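Local coordinates for protein HTH-type transcriptional repressor MdtR (Bacillus subtilis, PDB 1S3J) that represses the multidrug resistance operon mdtRP as a homodimer that binds directly to the operon's promoter region, at residues L52-I57 against S66-M71; L70-L75 against I81-N86; S45-G50 against K104-L109; Q39-A44 against E59-K64; E28-E31 against T36-Q39. One frame throughout, in Å; residues are numbered along the deposited sequence.

Interaction 1 (L52-I57 against S66-M71); sequences LKVSEI and SAVTLM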
# COMPACT_ATOMS: atom_id res chain seq x y z
N LEU A 52 14.65 18.52 -9.89
CA LEU A 52 13.91 17.86 -10.97
C LEU A 52 12.93 18.81 -11.63
O LEU A 52 12.37 19.68 -10.98
CB LEU A 52 13.16 16.64 -10.44
CG LEU A 52 14.01 15.46 -9.95
CD1 LEU A 52 13.15 14.41 -9.27
CD2 LEU A 52 14.80 14.84 -11.09
N LYS A 53 12.71 18.63 -12.93
CA LYS A 53 11.66 19.35 -13.62
C LYS A 53 10.30 18.86 -13.11
O LYS A 53 10.18 17.75 -12.59
CB LYS A 53 11.78 19.13 -15.14
CG LYS A 53 13.16 19.50 -15.73
CD LYS A 53 13.29 18.88 -17.11
CE LYS A 53 14.37 19.51 -17.94
NZ LYS A 53 14.65 18.64 -19.13
N VAL A 54 9.28 19.71 -13.24
CA VAL A 54 7.92 19.31 -12.90
C VAL A 54 7.50 18.13 -13.76
O VAL A 54 6.86 17.21 -13.27
CB VAL A 54 6.90 20.45 -13.08
CG1 VAL A 54 5.46 19.89 -13.05
CG2 VAL A 54 7.07 21.47 -12.01
N SER A 55 7.87 18.16 -15.04
CA SER A 55 7.53 17.08 -15.97
C SER A 55 8.21 15.75 -15.64
O SER A 55 7.71 14.68 -16.02
CB SER A 55 7.88 17.48 -17.42
OG SER A 55 9.27 17.44 -17.65
N GLU A 56 9.35 15.81 -14.95
CA GLU A 56 10.08 14.61 -14.56
C GLU A 56 9.35 13.93 -13.41
O GLU A 56 9.15 12.73 -13.43
CB GLU A 56 11.52 14.94 -14.16
CG GLU A 56 12.44 15.26 -15.33
CD GLU A 56 13.86 15.59 -14.89
OE1 GLU A 56 14.05 16.46 -14.01
OE2 GLU A 56 14.80 14.96 -15.42
N ILE A 57 8.98 14.70 -12.40
CA ILE A 57 8.21 14.18 -11.26
C ILE A 57 6.89 13.60 -11.74
O ILE A 57 6.50 12.52 -11.32
CB ILE A 57 7.98 15.28 -10.22
CG1 ILE A 57 9.29 15.55 -9.48
CG2 ILE A 57 6.89 14.89 -9.23
CD1 ILE A 57 9.21 16.70 -8.52
N SER A 66 -0.10 18.95 -14.15
CA SER A 66 -0.98 19.74 -13.28
C SER A 66 -1.16 19.15 -11.87
O SER A 66 -1.28 19.88 -10.92
CB SER A 66 -2.36 20.00 -13.94
OG SER A 66 -2.98 18.80 -14.38
N ALA A 67 -1.21 17.83 -11.75
CA ALA A 67 -1.20 17.17 -10.44
C ALA A 67 0.04 17.53 -9.61
O ALA A 67 -0.06 17.82 -8.41
CB ALA A 67 -1.28 15.66 -10.60
N VAL A 68 1.20 17.53 -10.25
CA VAL A 68 2.45 17.89 -9.55
C VAL A 68 2.47 19.37 -9.16
O VAL A 68 2.92 19.73 -8.07
CB VAL A 68 3.71 17.55 -10.37
CG1 VAL A 68 4.99 17.96 -9.61
CG2 VAL A 68 3.73 16.09 -10.65
N THR A 69 1.96 20.22 -10.03
CA THR A 69 1.91 21.66 -9.80
C THR A 69 1.11 21.96 -8.55
O THR A 69 1.45 22.87 -7.79
CB THR A 69 1.31 22.36 -11.03
OG1 THR A 69 2.28 22.35 -12.10
CG2 THR A 69 0.99 23.84 -10.78
N LEU A 70 0.04 21.20 -8.32
CA LEU A 70 -0.73 21.36 -7.09
C LEU A 70 0.03 20.85 -5.86
O LEU A 70 -0.06 21.43 -4.78
CB LEU A 70 -2.09 20.68 -7.20
CG LEU A 70 -2.99 20.78 -5.97
CD1 LEU A 70 -3.29 22.25 -5.70
CD2 LEU A 70 -4.28 19.98 -6.15
N MSE A 71 0.76 19.75 -5.99
CA MSE A 71 1.58 19.27 -4.88
C MSE A 71 2.62 20.34 -4.55
O MSE A 71 2.83 20.69 -3.39
CB MSE A 71 2.30 17.98 -5.25
CG MSE A 71 1.42 16.76 -5.30
SE MSE A 71 2.34 15.34 -6.26
CE MSE A 71 0.76 14.52 -7.14
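Val68 lays its two methyl groups over Ile57 and Val54. The contact lies inside the predicted helix-turn-helix motif of this MarR-family repressor. It packs the start of helix 54-61 against helix 65-77, the second helix of the motif and, as in other MarR proteins, probably the recognition helix.

Ile57 CG2 reaches both branches of Val68, at 3.6 Å from Val68 CG1 and 3.7 Å from Val68 CG2. Ile57 CG2 stands anti to its own backbone N, which aims this short branch at Val68. The other branch of Ile57 extends to Val42 of helix 37-49. Val54 and Val68 run past each other in opposite directions, with Val54 CG1 at 4.0 Å from Val68 CB. The same Val54 methyl borders the hydroxyl of Thr69, at the outer margin of the contact. Ala58 and Val63 also touch Val68. No hydrogen bond joins the two segments, so apolar packing carries the contact.

Lys53 is the N-cap of helix 54-61. Glu56 folds back over this helix start, and its OE1 accepts from Lys53 N at 2.8 Å through its anti lone pair.

Interaction 2 (L70-L75 against I81-N86); sequences LMADRL and IARTHN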
# COMPACT_ATOMS: atom_id res chain seq x y z
N LEU A 70 0.04 21.20 -8.32
CA LEU A 70 -0.73 21.36 -7.09
C LEU A 70 0.03 20.85 -5.86
O LEU A 70 -0.06 21.43 -4.78
CB LEU A 70 -2.09 20.68 -7.20
CG LEU A 70 -2.99 20.78 -5.97
CD1 LEU A 70 -3.29 22.25 -5.70
CD2 LEU A 70 -4.28 19.98 -6.15
N MSE A 71 0.76 19.75 -5.99
CA MSE A 71 1.58 19.27 -4.88
C MSE A 71 2.62 20.34 -4.55
O MSE A 71 2.83 20.69 -3.39
CB MSE A 71 2.30 17.98 -5.25
CG MSE A 71 1.42 16.76 -5.30
SE MSE A 71 2.34 15.34 -6.26
CE MSE A 71 0.76 14.52 -7.14
N ALA A 72 3.27 20.84 -5.59
CA ALA A 72 4.27 21.90 -5.45
C ALA A 72 3.69 23.12 -4.75
O ALA A 72 4.35 23.68 -3.89
CB ALA A 72 4.83 22.27 -6.81
N ASP A 73 2.46 23.52 -5.09
CA ASP A 73 1.81 24.67 -4.44
C ASP A 73 1.75 24.44 -2.94
O ASP A 73 2.09 25.32 -2.16
CB ASP A 73 0.36 24.86 -4.92
CG ASP A 73 0.25 25.50 -6.30
OD1 ASP A 73 1.18 26.22 -6.69
OD2 ASP A 73 -0.74 25.36 -7.05
N ARG A 74 1.29 23.25 -2.54
CA ARG A 74 1.10 22.93 -1.13
C ARG A 74 2.44 22.98 -0.41
O ARG A 74 2.58 23.63 0.60
CB ARG A 74 0.46 21.54 -0.97
CG ARG A 74 -0.96 21.42 -1.52
CD ARG A 74 -1.69 20.10 -1.14
NE ARG A 74 -2.97 19.95 -1.84
CZ ARG A 74 -4.13 20.46 -1.42
NH1 ARG A 74 -4.21 21.16 -0.29
NH2 ARG A 74 -5.23 20.26 -2.13
N LEU A 75 3.43 22.32 -0.98
CA LEU A 75 4.77 22.33 -0.44
C LEU A 75 5.39 23.75 -0.38
O LEU A 75 5.95 24.11 0.64
CB LEU A 75 5.67 21.36 -1.24
CG LEU A 75 5.34 19.87 -1.01
CD1 LEU A 75 6.00 19.03 -2.06
CD2 LEU A 75 5.72 19.41 0.40
N ILE A 81 9.68 23.53 -0.43
CA ILE A 81 10.34 23.52 -1.71
C ILE A 81 10.37 24.94 -2.29
O ILE A 81 9.61 25.81 -1.86
CB ILE A 81 9.61 22.60 -2.70
CG1 ILE A 81 8.25 23.18 -3.06
CG2 ILE A 81 9.51 21.18 -2.14
CD1 ILE A 81 7.65 22.54 -4.24
N ALA A 82 11.21 25.12 -3.30
CA ALA A 82 11.23 26.34 -4.10
C ALA A 82 11.12 25.96 -5.56
O ALA A 82 11.59 24.90 -5.98
CB ALA A 82 12.52 27.13 -3.84
N ARG A 83 10.45 26.82 -6.33
CA ARG A 83 10.44 26.71 -7.76
C ARG A 83 11.41 27.72 -8.35
O ARG A 83 11.49 28.84 -7.88
CB ARG A 83 9.06 26.99 -8.34
CG ARG A 83 7.97 26.08 -7.87
CD ARG A 83 6.72 26.19 -8.68
NE ARG A 83 5.55 26.28 -7.82
CZ ARG A 83 4.41 25.63 -8.02
NH1 ARG A 83 4.26 24.83 -9.08
NH2 ARG A 83 3.43 25.77 -7.16
N THR A 84 12.12 27.30 -9.39
CA THR A 84 13.03 28.16 -10.16
C THR A 84 12.88 27.85 -11.66
O THR A 84 12.36 26.80 -12.05
CB THR A 84 14.50 27.96 -9.68
OG1 THR A 84 14.84 26.57 -9.59
CG2 THR A 84 14.68 28.50 -8.23
N HIS A 85 13.30 28.79 -12.50
CA HIS A 85 13.31 28.55 -13.94
C HIS A 85 14.49 27.67 -14.27
O HIS A 85 15.57 27.79 -13.67
CB HIS A 85 13.38 29.86 -14.71
CG HIS A 85 12.24 30.78 -14.42
ND1 HIS A 85 10.93 30.46 -14.72
CD2 HIS A 85 12.21 31.99 -13.82
CE1 HIS A 85 10.14 31.45 -14.33
NE2 HIS A 85 10.89 32.39 -13.79
N ASN A 86 14.27 26.79 -15.23
CA ASN A 86 15.28 25.89 -15.74
C ASN A 86 16.26 26.70 -16.55
O ASN A 86 15.87 27.62 -17.26
CB ASN A 86 14.59 24.84 -16.61
CG ASN A 86 15.53 23.80 -17.16
OD1 ASN A 86 16.09 23.99 -18.24
ND2 ASN A 86 15.67 22.69 -16.46
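Ile81 has CG1 between its backbone N and carbonyl carbon (chi1 68°), which turns this branch to Leu75. The chain then extends, and CD1 lies along the backbone of Ala72. Arg83 starts with CG anti to its carbonyl carbon and bends at chi3 (-134°). The bend brings its guanidinium group over Ala72 and beside Asp73.

The apolar half of the contact is buried. Ile81 CG1 sits 3.6 Å from Leu75 CB, and the two side chains cross at about a right angle. Ile81 CD1 lies 3.8 Å from Ala72 CB and 3.5 Å from Ala72 O. Ala72 CB also covers one face of the Arg83 guanidinium, 3.4 Å above its plane and displaced toward the rim. Its nearest guanidinium atom is Arg83 NH1, at 3.5 Å.

Asp73 lies at the edge of the same guanidinium. A salt bridge from Asp73 OD1 to Arg83 NH2 is likely from the charges. The modelled atoms are too close, however, and its exact geometry is doubtful. Arg83 NE has a second, long and weak ion pair with Glu76.

The contact joins helix 65-77 of the DNA-binding motif to strand 81-85, the first strand of the wing in this winged-helix fold. The axes of the short segments 70-75 and 81-85 approach to 8.2 Å, at 123° between their N-to-C directions. Leu43 of helix 37-49 and Leu95 of strand 93-97 also touch Ile81, placing it where helices and sheet meet. Arg83 packs on Ile93 and Leu95 of that central strand.

Interaction 3 (S45-G50 against K104-L109); sequences SLKKHG and KFEEVL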
# COMPACT_ATOMS: atom_id res chain seq x y z
N SER A 45 12.22 12.24 -3.85
CA SER A 45 12.78 12.48 -5.18
C SER A 45 13.70 13.71 -5.26
O SER A 45 14.65 13.71 -6.03
CB SER A 45 11.67 12.64 -6.22
OG SER A 45 10.82 11.52 -6.19
N LEU A 46 13.43 14.74 -4.47
CA LEU A 46 14.24 15.94 -4.49
C LEU A 46 15.49 15.82 -3.60
O LEU A 46 16.52 16.39 -3.94
CB LEU A 46 13.42 17.18 -4.11
CG LEU A 46 12.28 17.57 -5.07
CD1 LEU A 46 11.64 18.87 -4.59
CD2 LEU A 46 12.77 17.69 -6.52
N LYS A 47 15.40 15.09 -2.49
CA LYS A 47 16.59 14.79 -1.69
C LYS A 47 17.59 13.95 -2.50
O LYS A 47 18.79 14.21 -2.49
CB LYS A 47 16.22 14.07 -0.37
CG LYS A 47 17.38 13.84 0.61
CD LYS A 47 18.13 15.15 0.90
CE LYS A 47 19.26 14.97 1.92
NZ LYS A 47 18.73 15.07 3.30
N LYS A 48 17.08 12.97 -3.23
CA LYS A 48 17.91 12.08 -4.03
C LYS A 48 18.53 12.80 -5.24
O LYS A 48 19.75 12.76 -5.43
CB LYS A 48 17.10 10.85 -4.48
CG LYS A 48 17.80 9.96 -5.51
CD LYS A 48 17.37 8.49 -5.46
CE LYS A 48 18.42 7.63 -4.74
NZ LYS A 48 17.87 6.30 -4.28
N HIS A 49 17.71 13.46 -6.05
CA HIS A 49 18.18 14.03 -7.31
C HIS A 49 18.62 15.49 -7.26
O HIS A 49 19.11 16.02 -8.26
CB HIS A 49 17.11 13.85 -8.39
CG HIS A 49 16.98 12.44 -8.87
ND1 HIS A 49 16.34 11.46 -8.14
CD2 HIS A 49 17.41 11.84 -10.00
CE1 HIS A 49 16.39 10.31 -8.80
NE2 HIS A 49 17.03 10.52 -9.94
N GLY A 50 18.46 16.14 -6.11
CA GLY A 50 18.76 17.56 -5.96
C GLY A 50 17.72 18.50 -6.58
O GLY A 50 17.07 19.30 -5.90
N LYS A 104 12.17 18.63 7.13
CA LYS A 104 10.86 18.01 7.24
C LYS A 104 10.88 16.60 6.66
O LYS A 104 10.26 15.70 7.23
CB LYS A 104 9.78 18.85 6.55
CG LYS A 104 8.35 18.56 7.03
CD LYS A 104 8.23 18.75 8.53
CE LYS A 104 6.81 18.82 8.96
NZ LYS A 104 6.71 19.37 10.33
N PHE A 105 11.61 16.42 5.56
CA PHE A 105 11.75 15.09 4.95
C PHE A 105 12.48 14.14 5.90
O PHE A 105 12.23 12.93 5.89
CB PHE A 105 12.49 15.15 3.62
CG PHE A 105 12.80 13.80 3.04
CD1 PHE A 105 11.78 13.01 2.52
CD2 PHE A 105 14.08 13.30 3.07
CE1 PHE A 105 12.05 11.75 2.00
CE2 PHE A 105 14.37 12.03 2.55
CZ PHE A 105 13.36 11.26 2.01
N GLU A 106 13.38 14.70 6.72
CA GLU A 106 14.21 13.91 7.62
C GLU A 106 13.43 13.49 8.86
O GLU A 106 13.59 12.38 9.35
CB GLU A 106 15.48 14.68 8.01
CG GLU A 106 16.75 13.85 8.05
CD GLU A 106 17.10 13.24 6.71
OE1 GLU A 106 17.28 13.99 5.73
OE2 GLU A 106 17.21 11.98 6.64
N GLU A 107 12.60 14.41 9.35
CA GLU A 107 11.71 14.16 10.49
C GLU A 107 10.67 13.09 10.15
O GLU A 107 10.38 12.22 10.95
CB GLU A 107 11.02 15.46 10.90
CG GLU A 107 11.96 16.49 11.50
CD GLU A 107 11.24 17.78 11.93
OE1 GLU A 107 10.09 18.03 11.50
OE2 GLU A 107 11.86 18.55 12.71
N VAL A 108 10.11 13.15 8.95
CA VAL A 108 9.15 12.17 8.50
C VAL A 108 9.84 10.79 8.35
O VAL A 108 9.30 9.77 8.79
CB VAL A 108 8.50 12.60 7.17
CG1 VAL A 108 7.64 11.48 6.58
CG2 VAL A 108 7.64 13.86 7.37
N LEU A 109 11.02 10.77 7.75
CA LEU A 109 11.72 9.51 7.49
C LEU A 109 12.16 8.83 8.81
O LEU A 109 12.04 7.61 8.96
CB LEU A 109 12.94 9.75 6.59
CG LEU A 109 13.47 8.56 5.79
CD1 LEU A 109 12.56 8.22 4.61
CD2 LEU A 109 14.90 8.86 5.30
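Helices 37-49 and 99-120 come nearest within these segments at Lys47 and Phe105, whose CA atoms lie 8.2 Å apart. Lys47 carries the contact from its side. Its CG is anti to the backbone N (chi1 -174°), and the chain bends at chi2 and again at chi4. The first part of the chain passes the Phe105 ring obliquely, with Lys47 CG 4.0 Å from Phe105 CE2. The ammonium end goes on to Glu106.

Lys47 NZ and Glu106 OE1 form a salt bridge of 3.0 Å. Glu106 is bent at chi2, and the two chains cross at about a right angle. Lys47 NZ also pairs with Asp102, its strongest polar partner. Two acidic residues of one helix thus hold the lysine end. Lys47 and Glu106 lie at the surface, whereas Phe105 is buried and also packs on Leu40, Leu43 and Ala44.

Helix 37-49 stops just beyond Lys47: Gly50 leaves helical geometry with a positive phi of 75°. The arrangement fits the MarR fold, in which a long helix following the wing runs back over the winged-helix domain and leads into the dimerization region.

Interaction 4 (Q39-A44 against E59-K64); sequences QLFVLA and ERMEVK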
# COMPACT_ATOMS: atom_id res chain seq x y z
N GLN A 39 3.22 14.09 -1.33
CA GLN A 39 4.17 15.13 -0.96
C GLN A 39 5.47 14.49 -0.48
O GLN A 39 6.56 15.00 -0.80
CB GLN A 39 3.59 16.05 0.12
CG GLN A 39 2.51 17.00 -0.38
CD GLN A 39 1.78 17.70 0.75
OE1 GLN A 39 2.36 17.91 1.80
NE2 GLN A 39 0.53 18.07 0.54
N LEU A 40 5.36 13.37 0.24
CA LEU A 40 6.55 12.67 0.76
C LEU A 40 7.34 12.13 -0.42
O LEU A 40 8.57 12.23 -0.44
CB LEU A 40 6.18 11.54 1.74
CG LEU A 40 7.41 10.74 2.25
CD1 LEU A 40 8.28 11.63 3.15
CD2 LEU A 40 7.04 9.43 2.96
N PHE A 41 6.64 11.62 -1.42
CA PHE A 41 7.29 11.13 -2.61
C PHE A 41 8.08 12.23 -3.33
O PHE A 41 9.16 11.98 -3.88
CB PHE A 41 6.29 10.47 -3.57
CG PHE A 41 6.94 9.84 -4.79
CD1 PHE A 41 7.19 8.48 -4.85
CD2 PHE A 41 7.31 10.63 -5.88
CE1 PHE A 41 7.82 7.90 -5.98
CE2 PHE A 41 7.92 10.08 -6.99
CZ PHE A 41 8.18 8.71 -7.05
N VAL A 42 7.54 13.45 -3.35
CA VAL A 42 8.19 14.56 -4.02
C VAL A 42 9.44 14.96 -3.25
O VAL A 42 10.50 15.17 -3.83
CB VAL A 42 7.27 15.77 -4.16
CG1 VAL A 42 8.03 16.93 -4.78
CG2 VAL A 42 6.04 15.43 -5.03
N LEU A 43 9.30 15.04 -1.94
CA LEU A 43 10.40 15.41 -1.07
C LEU A 43 11.56 14.43 -1.21
O LEU A 43 12.70 14.87 -1.27
CB LEU A 43 9.95 15.51 0.39
CG LEU A 43 9.02 16.68 0.73
CD1 LEU A 43 8.75 16.75 2.25
CD2 LEU A 43 9.56 18.03 0.20
N ALA A 44 11.27 13.14 -1.30
CA ALA A 44 12.28 12.09 -1.42
C ALA A 44 12.99 12.10 -2.77
O ALA A 44 14.21 11.98 -2.84
CB ALA A 44 11.65 10.70 -1.16
N GLU A 59 6.18 12.34 -14.53
CA GLU A 59 6.52 11.10 -15.23
C GLU A 59 6.72 9.94 -14.25
O GLU A 59 6.11 8.88 -14.42
CB GLU A 59 7.80 11.32 -16.04
CG GLU A 59 8.03 10.40 -17.23
CD GLU A 59 9.19 10.87 -18.10
OE1 GLU A 59 9.82 11.92 -17.77
OE2 GLU A 59 9.47 10.21 -19.13
N ARG A 60 7.57 10.14 -13.24
CA ARG A 60 7.85 9.10 -12.24
C ARG A 60 6.60 8.71 -11.45
O ARG A 60 6.47 7.56 -11.02
CB ARG A 60 8.94 9.55 -11.26
CG ARG A 60 10.33 9.69 -11.86
CD ARG A 60 11.11 10.89 -11.32
NE ARG A 60 12.36 11.09 -12.04
CZ ARG A 60 13.54 10.60 -11.67
NH1 ARG A 60 13.67 9.86 -10.57
NH2 ARG A 60 14.62 10.86 -12.41
N MSE A 61 5.70 9.67 -11.26
CA MSE A 61 4.48 9.43 -10.49
C MSE A 61 3.31 8.98 -11.37
O MSE A 61 2.26 8.61 -10.85
CB MSE A 61 4.09 10.69 -9.73
CG MSE A 61 5.13 11.09 -8.73
SE MSE A 61 4.59 12.56 -7.62
CE MSE A 61 3.31 11.61 -6.43
N GLU A 62 3.51 9.02 -12.69
CA GLU A 62 2.47 8.72 -13.68
C GLU A 62 1.18 9.50 -13.39
O GLU A 62 0.09 8.93 -13.26
CB GLU A 62 2.25 7.20 -13.82
CG GLU A 62 3.54 6.47 -14.22
CD GLU A 62 3.36 5.00 -14.54
OE1 GLU A 62 3.42 4.17 -13.60
OE2 GLU A 62 3.18 4.68 -15.74
N VAL A 63 1.35 10.82 -13.28
CA VAL A 63 0.25 11.75 -13.14
C VAL A 63 0.49 12.96 -14.05
O VAL A 63 1.56 13.12 -14.61
CB VAL A 63 0.10 12.23 -11.68
CG1 VAL A 63 -0.16 11.05 -10.75
CG2 VAL A 63 1.35 13.03 -11.23
N LYS A 64 -0.52 13.81 -14.18
CA LYS A 64 -0.43 14.96 -15.08
C LYS A 64 0.49 16.01 -14.47
O LYS A 64 0.55 16.15 -13.24
CB LYS A 64 -1.82 15.59 -15.32
CG LYS A 64 -2.87 14.63 -15.91
CD LYS A 64 -2.69 14.42 -17.40
CE LYS A 64 -3.93 13.80 -18.04
NZ LYS A 64 -3.83 13.80 -19.52
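Phe41 and Met61, a selenomethionine in this crystal, form a Met-aromatic contact. It joins helix 37-49 to the end of helix 54-61, the first helix of the predicted helix-turn-helix motif. The two side chains slide past each other in opposite directions. Met61 SE is 4.8 Å from the centroid of the Phe41 ring and 53° off its normal, so the approach is oblique. Met61 SE is nearer to the ring than the terminal methyl, at 3.8 Å from Phe41 CD2. The bend of Met61 at chi3 (75°) carries CE onward to Ala38.

The backbone closes helix 54-61 here. Glu62 has positive phi in a Schellman motif, and Lys64 is the N-cap of the next helix. No hydrogen bond runs between the segments.

Apolar packing adds to the aromatic contact. Met61 CG is 3.4 Å from Phe41 CE2, a tight fit. Arg60 brings only its CB to Phe41, near the plane of the ring, at 4.4 Å from CZ. The rest of Arg60 leads away toward His49. Gln20 of the second subunit packs on Phe41, which places this spot near the dimer interface. Met71 of helix 65-77 meets both Met61 and Val42, so the selenium side of the contact is shared by three helices. On the inner side, Val42 crosses Met61 at about a right angle, with Val42 CG2 4.1 Å from Met61 SE.

Interaction 5 (E28-E31 against T36-Q39); sequences ESME and TPAQ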
# COMPACT_ATOMS: atom_id res chain seq x y z
N GLU A 28 -0.54 7.92 10.34
CA GLU A 28 -0.83 8.81 11.46
C GLU A 28 0.39 9.71 11.74
O GLU A 28 0.23 10.89 12.06
CB GLU A 28 -1.24 7.99 12.70
CG GLU A 28 -1.45 8.76 14.00
CD GLU A 28 -1.29 7.88 15.24
OE1 GLU A 28 -0.69 8.35 16.24
OE2 GLU A 28 -1.76 6.71 15.22
N SER A 29 1.58 9.15 11.60
CA SER A 29 2.84 9.89 11.80
C SER A 29 3.05 10.97 10.74
O SER A 29 3.60 12.03 11.03
CB SER A 29 4.03 8.92 11.77
OG SER A 29 5.26 9.62 11.86
N MSE A 30 2.61 10.68 9.52
CA MSE A 30 2.70 11.61 8.40
C MSE A 30 1.76 12.79 8.60
O MSE A 30 2.15 13.94 8.37
CB MSE A 30 2.24 10.93 7.12
CG MSE A 30 3.11 9.86 6.61
SE MSE A 30 2.62 9.56 4.78
CE MSE A 30 3.66 10.92 4.08
N GLU A 31 0.52 12.48 8.97
CA GLU A 31 -0.54 13.48 9.13
C GLU A 31 -0.13 14.52 10.17
O GLU A 31 -0.41 15.70 9.98
CB GLU A 31 -1.88 12.81 9.53
CG GLU A 31 -2.70 12.27 8.36
CD GLU A 31 -3.93 11.49 8.80
OE1 GLU A 31 -4.73 12.04 9.60
OE2 GLU A 31 -4.12 10.33 8.36
N THR A 36 1.46 14.46 3.04
CA THR A 36 0.78 13.29 2.50
C THR A 36 1.81 12.37 1.84
O THR A 36 2.95 12.77 1.64
CB THR A 36 -0.26 13.71 1.44
OG1 THR A 36 0.40 14.40 0.36
CG2 THR A 36 -1.30 14.71 2.06
N PRO A 37 1.40 11.15 1.50
CA PRO A 37 2.26 10.25 0.73
C PRO A 37 2.78 10.86 -0.57
O PRO A 37 3.92 10.57 -0.92
CB PRO A 37 1.32 9.07 0.40
CG PRO A 37 0.36 9.05 1.52
CD PRO A 37 0.13 10.51 1.87
N ALA A 38 1.98 11.63 -1.29
CA ALA A 38 2.44 12.16 -2.58
C ALA A 38 3.46 13.27 -2.34
O ALA A 38 4.46 13.37 -3.06
CB ALA A 38 1.26 12.68 -3.42
N GLN A 39 3.22 14.09 -1.33
CA GLN A 39 4.17 15.13 -0.96
C GLN A 39 5.47 14.49 -0.48
O GLN A 39 6.56 15.00 -0.80
CB GLN A 39 3.59 16.05 0.12
CG GLN A 39 2.51 17.00 -0.38
CD GLN A 39 1.78 17.70 0.75
OE1 GLN A 39 2.36 17.91 1.80
NE2 GLN A 39 0.53 18.07 0.54
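Met30, modelled as selenomethionine, buries the most surface here and reaches across to Thr36 and Pro37. Its CG stands anti to the carbonyl carbon. The chain extends through chi2 and bends at chi3 (84°), which lays the terminal methyl against the peptide link between the two partners. Met30 CE lies 3.1 Å from Thr36 O and 3.4 Å from Pro37 N. Both are close packing contacts, not hydrogen bonds. Met30 is buried, while Thr36 and Pro37 are exposed, so the methionine takes the inner side of the contact.

Thr36 offers its backbone to Met30. Its side chain points away and serves the next helix. Thr36 is the N-cap of helix 37-49, and its OG1 accepts from Gln39 N at 3.3 Å with an N-H...O angle of 165°. This capping bond ties the threonine side chain to the first turn of the helix.

Pro37 follows as the first helical residue. Its ring meets Met30 obliquely, with Pro37 CD 3.9 Å and Pro37 CG 4.0 Å from Met30 SE. Gln39, at the other end of the capping bond, bonds through OE1 to Lys78.

Four residues separate the segments, and the first still belongs to helix 4-32. Met30 packs the end of that helix onto the capped start of helix 37-49. This is the junction expected in the MarR fold between the long N-terminal helix, which belongs to the dimerization region, and the first helix of the winged-helix domain.

Overall arrangement
Interactions 1 and 4 lie side by side, with centres about 7 Å apart, and both use helix 54-61. They meet at Met71 SE and Met61 SE, 3.8 Å apart. Interaction 2 shares helix 65-77 with interaction 1, centres about 8 Å apart, and ties it to the wing. These three contacts lie in or against the predicted DNA-binding motif. Helix 37-49 runs through interactions 3, 4 and 5. Interaction 3 joins it to helix 99-120, and interaction 5 joins it to helix 4-32. Phe105 CE1 reaches Ala44 CB at 3.4 Å between interactions 3 and 4. Interactions 3 and 5 do not touch; their centres are about 13 Å apart.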